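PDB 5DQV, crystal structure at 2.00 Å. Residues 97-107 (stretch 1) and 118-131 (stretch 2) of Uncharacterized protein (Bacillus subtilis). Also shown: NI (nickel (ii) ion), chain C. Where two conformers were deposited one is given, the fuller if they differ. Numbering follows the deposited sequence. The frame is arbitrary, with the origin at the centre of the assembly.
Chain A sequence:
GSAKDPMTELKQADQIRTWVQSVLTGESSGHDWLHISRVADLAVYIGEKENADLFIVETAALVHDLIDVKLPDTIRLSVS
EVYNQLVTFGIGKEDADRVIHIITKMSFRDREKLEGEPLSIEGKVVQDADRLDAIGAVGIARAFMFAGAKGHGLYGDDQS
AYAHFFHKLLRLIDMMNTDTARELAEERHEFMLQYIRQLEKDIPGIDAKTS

Stretch 1 (97-107) DRVIHIITKMS
Stretch 2, residues 118-131: PLSIEGKVVQDADR

This is a packing of two helices crossing at -48°, held together by an apolar patch in which I102 and M106 of the first helix meet L119 and V126 of the second stretch, and closed at one end by a salt bridge. The N-to-C directions of helix 97-106 and helix 121-131 are 48° apart, so they run in broadly the same sense, and their axes approach to 9.4 Å. Phi and psi stay near -63° and -43° for most residues; I102 (-66/-56), I103 (-72/-23) and T104 (-84/-32) depart, and the bond from K105 N to H101 O is weak at 3.3 Å. The register is set where I102 CA lies 5.1 Å from G123 CA; further on, M106 CA lies 7.2 Å from Q127 CA.

G123, with no side chain, has its CA 3.6 Å from I102 CG2. An ideal CB would point toward the first helix but clash with L119 CG (2.8 Å), within its own stretch, so glycine leaves room for the leucine. I102 (chi1 m, chi2 t) also sets CD1 3.8 Å from E122 CB.

L119 and S120 precede that turn in extended conformation (phi/psi -61/154 and -71/166). S120, chi1 p, caps the helix: its OG accepts from G123 N at 3.1 Å, satisfying an amide that has no preceding turn to pair with. L119, with both chi angles off the usual wells (-146°, 31°), brings CD1 to 3.6 Å from K105 CB and 4.0 Å from M106 CG.

M106 (m, t, p) is long and flexible enough to reach along the second helix: SD lies 3.6 Å from V126 CG1, and CE 3.7 Å from D130 OD2. D130, chi1 t, binds nickel through OD1 at 2.2 Å.

At the other end, R98 (m, t, p, chi4 -176°) meets E122 (m, p, chi3 33°). R98 NH2 donates a weak hydrogen bond to E122 OE1 at 3.1 Å, edge-on to the guanidinium, within the salt bridge. Water 1 reinforces the pair, accepting from R98 NE at 3.0 Å and donating to E122 OE1 at 2.6 Å.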

ATOM      1  N   ASP A  97      17.479  26.735  19.028  1.00 26.35           N
ATOM      2  CA  ASP A  97      16.178  27.351  19.287  1.00 27.68           C
ATOM      3  C   ASP A  97      15.322  27.394  17.990  1.00 27.42           C
ATOM      4  O   ASP A  97      14.093  27.129  18.034  1.00 25.98           O
ATOM      5  CB  ASP A  97      16.366  28.809  19.810  1.00 30.96           C
ATOM      6  CG  ASP A  97      16.673  28.883  21.278  1.00 34.30           C
ATOM      7  OD1 ASP A  97      16.618  27.852  21.954  1.00 33.62           O
ATOM      8  OD2 ASP A  97      16.977  29.994  21.779  1.00 41.52           O
ATOM      9  N   ARG A  98      15.956  27.744  16.853  1.00 26.22           N
ATOM     10  CA  ARG A  98      15.266  27.835  15.562  0.50 27.01           C
ATOM     11  C   ARG A  98      14.692  26.468  15.199  1.00 25.12           C
ATOM     12  O   ARG A  98      13.572  26.369  14.718  1.00 25.75           O
ATOM     13  CB  ARG A  98      16.216  28.297  14.429  0.50 28.09           C
ATOM     14  CG  ARG A  98      16.567  29.774  14.397  0.50 30.47           C
ATOM     15  CD  ARG A  98      17.644  30.115  13.334  0.50 30.55           C
ATOM     16  NE  ARG A  98      17.137  30.104  11.954  0.50 30.40           N
ATOM     17  CZ  ARG A  98      17.888  30.294  10.863  0.50 32.29           C
ATOM     18  NH1 ARG A  98      19.196  30.548  10.961  0.50 32.91           N
ATOM     19  NH2 ARG A  98      17.322  30.263   9.655  0.50 32.27           N
ATOM     20  N   VAL A  99      15.499  25.423  15.398  1.00 22.14           N
ATOM     21  CA  VAL A  99      15.095  24.077  15.072  1.00 20.70           C
ATOM     22  C   VAL A  99      13.904  23.674  15.958  1.00 21.68           C
ATOM     23  O   VAL A  99      12.879  23.211  15.443  1.00 21.50           O
ATOM     24  CB  VAL A  99      16.241  23.090  15.212  1.00 19.56           C
ATOM     25  CG1 VAL A  99      15.693  21.646  15.225  1.00 18.84           C
ATOM     26  CG2 VAL A  99      17.221  23.322  14.031  1.00 19.86           C
ATOM     27  N   ILE A 100      13.966  24.002  17.250  1.00 21.21           N
ATOM     28  CA  ILE A 100      12.879  23.675  18.170  1.00 22.28           C
ATOM     29  C   ILE A 100      11.590  24.408  17.770  1.00 24.03           C
ATOM     30  O   ILE A 100      10.499  23.793  17.748  1.00 25.13           O
ATOM     31  CB  ILE A 100      13.338  23.905  19.648  1.00 23.30           C
ATOM     32  CG1 ILE A 100      14.414  22.895  20.052  1.00 22.18           C
ATOM     33  CG2 ILE A 100      12.141  23.950  20.692  1.00 23.70           C
ATOM     34  CD1 ILE A 100      14.073  21.389  19.806  1.00 20.65           C
ATOM     35  N   HIS A 101      11.698  25.685  17.413  1.00 26.00           N
ATOM     36  CA  HIS A 101      10.540  26.466  17.023  0.50 29.69           C
ATOM     37  C   HIS A 101       9.854  25.852  15.794  1.00 29.16           C
ATOM     38  O   HIS A 101       8.639  25.864  15.696  1.00 30.77           O
ATOM     39  CB  HIS A 101      10.903  27.937  16.774  0.50 32.36           C
ATOM     40  CG  HIS A 101      11.119  28.748  18.024  0.50 36.60           C
ATOM     41  ND1 HIS A 101      10.158  28.887  19.008  0.50 42.78           N
ATOM     42  CD2 HIS A 101      12.159  29.530  18.408  0.50 38.99           C
ATOM     43  CE1 HIS A 101      10.617  29.679  19.963  0.50 42.35           C
ATOM     44  NE2 HIS A 101      11.832  30.078  19.625  0.50 41.28           N
ATOM     45  N   ILE A 102      10.638  25.291  14.867  1.00 26.52           N
ATOM     46  CA  ILE A 102      10.063  24.627  13.697  1.00 27.00           C
ATOM     47  C   ILE A 102       9.284  23.394  14.135  1.00 27.35           C
ATOM     48  O   ILE A 102       8.089  23.266  13.826  1.00 29.34           O
ATOM     49  CB  ILE A 102      11.149  24.201  12.658  1.00 25.48           C
ATOM     50  CG1 ILE A 102      11.780  25.437  12.010  1.00 26.27           C
ATOM     51  CG2 ILE A 102      10.512  23.296  11.546  1.00 26.08           C
ATOM     52  CD1 ILE A 102      13.065  25.131  11.151  1.00 25.58           C
ATOM     53  N   ILE A 103       9.938  22.487  14.855  1.00 24.93           N
ATOM     54  CA  ILE A 103       9.310  21.168  15.065  1.00 25.81           C
ATOM     55  C   ILE A 103       8.127  21.185  16.017  1.00 27.65           C
ATOM     56  O   ILE A 103       7.259  20.331  15.913  1.00 29.67           O
ATOM     57  CB  ILE A 103      10.352  20.091  15.434  1.00 24.27           C
ATOM     58  CG1 ILE A 103      10.956  20.353  16.811  1.00 23.27           C
ATOM     59  CG2 ILE A 103      11.440  20.109  14.360  1.00 23.35           C
ATOM     60  CD1 ILE A 103      12.038  19.347  17.242  1.00 22.61           C
ATOM     61  N   THR A 104       8.048  22.182  16.891  1.00 29.40           N
ATOM     62  CA  THR A 104       6.947  22.282  17.849  1.00 32.10           C
ATOM     63  C   THR A 104       5.760  22.953  17.205  1.00 36.74           C
ATOM     64  O   THR A 104       4.609  22.644  17.547  1.00 38.78           O
ATOM     65  CB  THR A 104       7.348  23.051  19.111  1.00 32.70           C
ATOM     66  OG1 THR A 104       7.887  24.325  18.755  1.00 31.98           O
ATOM     67  CG2 THR A 104       8.406  22.234  19.929  1.00 29.90           C
ATOM     68  N   LYS A 105       6.040  23.870  16.285  1.00 39.08           N
ATOM     69  CA  LYS A 105       5.010  24.440  15.405  1.00 44.68           C
ATOM     70  C   LYS A 105       4.423  23.347  14.489  1.00 45.58           C
ATOM     71  O   LYS A 105       3.238  23.224  14.398  1.00 47.51           O
ATOM     72  CB  LYS A 105       5.571  25.612  14.590  1.00 45.41           C
ATOM     73  CG  LYS A 105       5.725  26.918  15.414  1.00 49.26           C
ATOM     74  CD  LYS A 105       5.278  28.190  14.640  1.00 51.51           C
ATOM     75  N   MET A 106       5.280  22.559  13.828  1.00 45.32           N
ATOM     76  CA  MET A 106       4.821  21.482  12.911  1.00 46.65           C
ATOM     77  C   MET A 106       3.946  20.468  13.667  1.00 47.50           C
ATOM     78  O   MET A 106       2.899  20.104  13.198  1.00 49.20           O
ATOM     79  CB  MET A 106       6.003  20.732  12.265  1.00 43.79           C
ATOM     80  CG  MET A 106       6.757  21.443  11.122  1.00 45.56           C
ATOM     81  SD  MET A 106       8.067  20.338  10.394  1.00 45.71           S
ATOM     82  CE  MET A 106       6.904  19.163   9.617  1.00 45.10           C
ATOM     83  N   SER A 107       4.439  19.995  14.816  1.00 47.30           N
ATOM     84  CA  SER A 107       3.674  19.126  15.743  1.00 48.44           C
ATOM     85  C   SER A 107       2.842  19.977  16.669  1.00 50.64           C
ATOM     86  O   SER A 107       1.710  20.335  16.342  1.00 54.39           O
ATOM     87  CB  SER A 107       4.617  18.245  16.603  1.00 46.76           C
ATOM     88  OG  SER A 107       5.044  17.073  15.925  1.00 46.09           O
ATOM     89  N   PRO A 118       2.554  31.962  11.934  1.00 56.25           N
ATOM     90  CA  PRO A 118       3.170  31.353  10.759  1.00 52.35           C
ATOM     91  C   PRO A 118       4.450  30.614  11.112  1.00 48.48           C
ATOM     92  O   PRO A 118       5.218  31.058  11.947  1.00 49.97           O
ATOM     93  CB  PRO A 118       3.510  32.569   9.892  1.00 52.42           C
ATOM     94  CG  PRO A 118       3.797  33.603  10.853  1.00 53.82           C
ATOM     95  CD  PRO A 118       2.866  33.397  12.008  1.00 58.29           C
ATOM     96  N   LEU A 119       4.650  29.472  10.483  1.00 45.72           N
ATOM     97  CA  LEU A 119       5.937  28.761  10.489  1.00 41.90           C
ATOM     98  C   LEU A 119       7.006  29.676   9.846  1.00 38.57           C
ATOM     99  O   LEU A 119       6.675  30.532   9.062  1.00 40.04           O
ATOM    100  CB  LEU A 119       5.730  27.473   9.678  1.00 40.27           C
ATOM    101  CG  LEU A 119       6.311  26.053   9.810  1.00 39.89           C
ATOM    102  CD1 LEU A 119       6.708  25.473  11.202  1.00 40.15           C
ATOM    103  CD2 LEU A 119       5.273  25.158   9.173  1.00 37.86           C
ATOM    104  N   SER A 120       8.279  29.492  10.201  1.00 35.40           N
ATOM    105  CA  SER A 120       9.409  30.193   9.590  1.00 31.97           C
ATOM    106  C   SER A 120       9.700  29.746   8.156  1.00 29.18           C
ATOM    107  O   SER A 120       9.222  28.704   7.696  1.00 26.75           O
ATOM    108  CB  SER A 120      10.679  29.953  10.439  1.00 32.25           C
ATOM    109  OG  SER A 120      11.110  28.580  10.373  1.00 27.50           O
ATOM    110  N   ILE A 121      10.505  30.521   7.434  1.00 26.96           N
ATOM    111  CA  ILE A 121      10.925  30.084   6.092  1.00 24.94           C
ATOM    112  C   ILE A 121      11.449  28.613   6.018  1.00 23.94           C
ATOM    113  O   ILE A 121      11.059  27.778   5.162  1.00 23.68           O
ATOM    114  CB  ILE A 121      12.032  30.991   5.566  1.00 26.46           C
ATOM    115  CG1 ILE A 121      11.707  32.509   5.719  1.00 28.73           C
ATOM    116  CG2 ILE A 121      12.401  30.614   4.121  1.00 24.98           C
ATOM    117  CD1 ILE A 121      10.423  32.897   4.975  1.00 36.36           C
ATOM    118  N   GLU A 122      12.386  28.286   6.886  1.00 21.65           N
ATOM    119  CA  GLU A 122      12.903  26.908   6.933  1.00 20.66           C
ATOM    120  C   GLU A 122      11.837  25.920   7.339  1.00 20.23           C
ATOM    121  O   GLU A 122      11.811  24.778   6.856  1.00 17.85           O
ATOM    122  CB  GLU A 122      14.072  26.813   7.908  1.00 20.36           C
ATOM    123  CG  GLU A 122      15.328  27.506   7.423  1.00 20.51           C
ATOM    124  CD  GLU A 122      15.251  29.043   7.421  1.00 23.62           C
ATOM    125  OE1 GLU A 122      14.572  29.654   8.291  1.00 23.05           O
ATOM    126  OE2 GLU A 122      15.895  29.640   6.537  1.00 22.64           O
ATOM    127  N   GLY A 123      10.980  26.322   8.264  1.00 21.59           N
ATOM    128  CA  GLY A 123       9.892  25.443   8.662  1.00 23.64           C
ATOM    129  C   GLY A 123       8.950  25.117   7.498  1.00 22.62           C
ATOM    130  O   GLY A 123       8.509  23.995   7.344  1.00 21.79           O
ATOM    131  N   LYS A 124       8.701  26.111   6.652  1.00 23.36           N
ATOM    132  CA  LYS A 124       7.852  25.914   5.475  1.00 23.24           C
ATOM    133  C   LYS A 124       8.498  24.958   4.492  1.00 21.32           C
ATOM    134  O   LYS A 124       7.816  24.124   3.897  1.00 19.42           O
ATOM    135  CB  LYS A 124       7.529  27.240   4.818  1.00 25.00           C
ATOM    136  CG  LYS A 124       6.521  28.054   5.584  1.00 27.48           C
ATOM    137  CD  LYS A 124       6.412  29.448   5.065  1.00 30.99           C
ATOM    138  CE  LYS A 124       5.224  30.206   5.754  1.00 37.04           C
ATOM    139  NZ  LYS A 124       5.208  31.573   5.201  1.00 40.59           N
ATOM    140  N   VAL A 125       9.836  25.037   4.351  1.00 20.38           N
ATOM    141  CA  VAL A 125      10.539  24.103   3.498  1.00 19.00           C
ATOM    142  C   VAL A 125      10.400  22.644   4.024  1.00 18.82           C
ATOM    143  O   VAL A 125      10.109  21.749   3.273  1.00 17.43           O
ATOM    144  CB  VAL A 125      12.026  24.518   3.310  1.00 19.15           C
ATOM    145  CG1 VAL A 125      12.861  23.412   2.659  1.00 18.55           C
ATOM    146  CG2 VAL A 125      12.132  25.838   2.483  1.00 20.15           C
ATOM    147  N   VAL A 126      10.645  22.447   5.309  1.00 19.89           N
ATOM    148  CA  VAL A 126      10.520  21.117   5.931  1.00 20.53           C
ATOM    149  C   VAL A 126       9.106  20.578   5.805  1.00 19.82           C
ATOM    150  O   VAL A 126       8.896  19.376   5.504  1.00 21.03           O
ATOM    151  CB  VAL A 126      10.985  21.145   7.390  1.00 21.86           C
ATOM    152  CG1 VAL A 126      10.762  19.786   8.065  1.00 23.03           C
ATOM    153  CG2 VAL A 126      12.514  21.585   7.491  1.00 22.24           C
ATOM    154  N   GLN A 127       8.130  21.450   6.043  1.00 20.91           N
ATOM    155  CA  GLN A 127       6.730  21.058   5.993  1.00 22.07           C
ATOM    156  C   GLN A 127       6.396  20.560   4.599  1.00 20.46           C
ATOM    157  O   GLN A 127       5.788  19.509   4.433  1.00 19.67           O
ATOM    158  CB  GLN A 127       5.835  22.240   6.426  1.00 24.46           C
ATOM    159  CG  GLN A 127       4.350  21.942   6.379  1.00 27.78           C
ATOM    160  CD  GLN A 127       3.502  23.071   6.914  1.00 33.37           C
ATOM    161  OE1 GLN A 127       3.432  24.158   6.334  1.00 35.06           O
ATOM    162  NE2 GLN A 127       2.882  22.835   8.053  1.00 35.39           N
ATOM    163  N   ASP A 128       6.833  21.313   3.591  1.00 20.23           N
ATOM    164  CA  ASP A 128       6.622  20.965   2.187  1.00 20.02           C
ATOM    165  C   ASP A 128       7.222  19.601   1.825  1.00 19.73           C
ATOM    166  O   ASP A 128       6.591  18.783   1.178  1.00 18.32           O
ATOM    167  CB  ASP A 128       7.244  22.053   1.288  1.00 19.90           C
ATOM    168  CG  ASP A 128       6.383  23.339   1.177  1.00 22.35           C
ATOM    169  OD1 ASP A 128       5.273  23.423   1.763  1.00 20.24           O
ATOM    170  OD2 ASP A 128       6.845  24.274   0.456  1.00 21.21           O
ATOM    171  N   ALA A 129       8.446  19.356   2.292  1.00 18.68           N
ATOM    172  CA  ALA A 129       9.140  18.104   2.027  1.00 19.67           C
ATOM    173  C   ALA A 129       8.373  16.925   2.684  1.00 19.73           C
ATOM    174  O   ALA A 129       8.202  15.856   2.098  1.00 20.24           O
ATOM    175  CB  ALA A 129      10.604  18.199   2.557  1.00 18.21           C
ATOM    176  N   ASP A 130       7.871  17.168   3.883  1.00 21.32           N
ATOM    177  CA  ASP A 130       7.170  16.151   4.640  1.00 22.91           C
ATOM    178  C   ASP A 130       5.881  15.802   3.893  1.00 24.19           C
ATOM    179  O   ASP A 130       5.477  14.604   3.784  1.00 24.34           O
ATOM    180  CB  ASP A 130       6.896  16.713   6.048  1.00 24.42           C
ATOM    181  CG  ASP A 130       6.526  15.686   7.039  1.00 24.34           C
ATOM    182  OD1 ASP A 130       6.957  14.566   6.943  1.00 25.56           O
ATOM    183  OD2 ASP A 130       5.781  16.003   7.960  1.00 28.92           O
ATOM    184  N   ARG A 131       5.196  16.836   3.391  1.00 23.50           N
ATOM    185  CA  ARG A 131       3.965  16.605   2.631  1.00 23.61           C
ATOM    186  C   ARG A 131       4.188  15.996   1.251  1.00 22.86           C
ATOM    187  O   ARG A 131       3.424  15.156   0.806  1.00 22.08           O
ATOM    188  CB  ARG A 131       3.093  17.893   2.572  1.00 25.49           C
ATOM    189  CG  ARG A 131       2.587  18.215   3.932  1.00 29.16           C
ATOM    190  CD  ARG A 131       1.699  19.376   3.927  1.00 38.15           C
ATOM    191  NE  ARG A 131       1.333  19.717   5.283  1.00 44.48           N
ATOM    192  CZ  ARG A 131       0.279  20.437   5.629  1.00 50.31           C
ATOM    193  NH1 ARG A 131      -0.575  20.857   4.707  1.00 55.84           N
ATOM    194  NH2 ARG A 131       0.063  20.708   6.912  1.00 51.65           N
TER
HETATM  195 NI    NI C 301       7.324  13.322   8.717  1.00 29.58          NI
HETATM  196  O   HOH W   1      14.449  29.550  10.851  1.00 33.02           O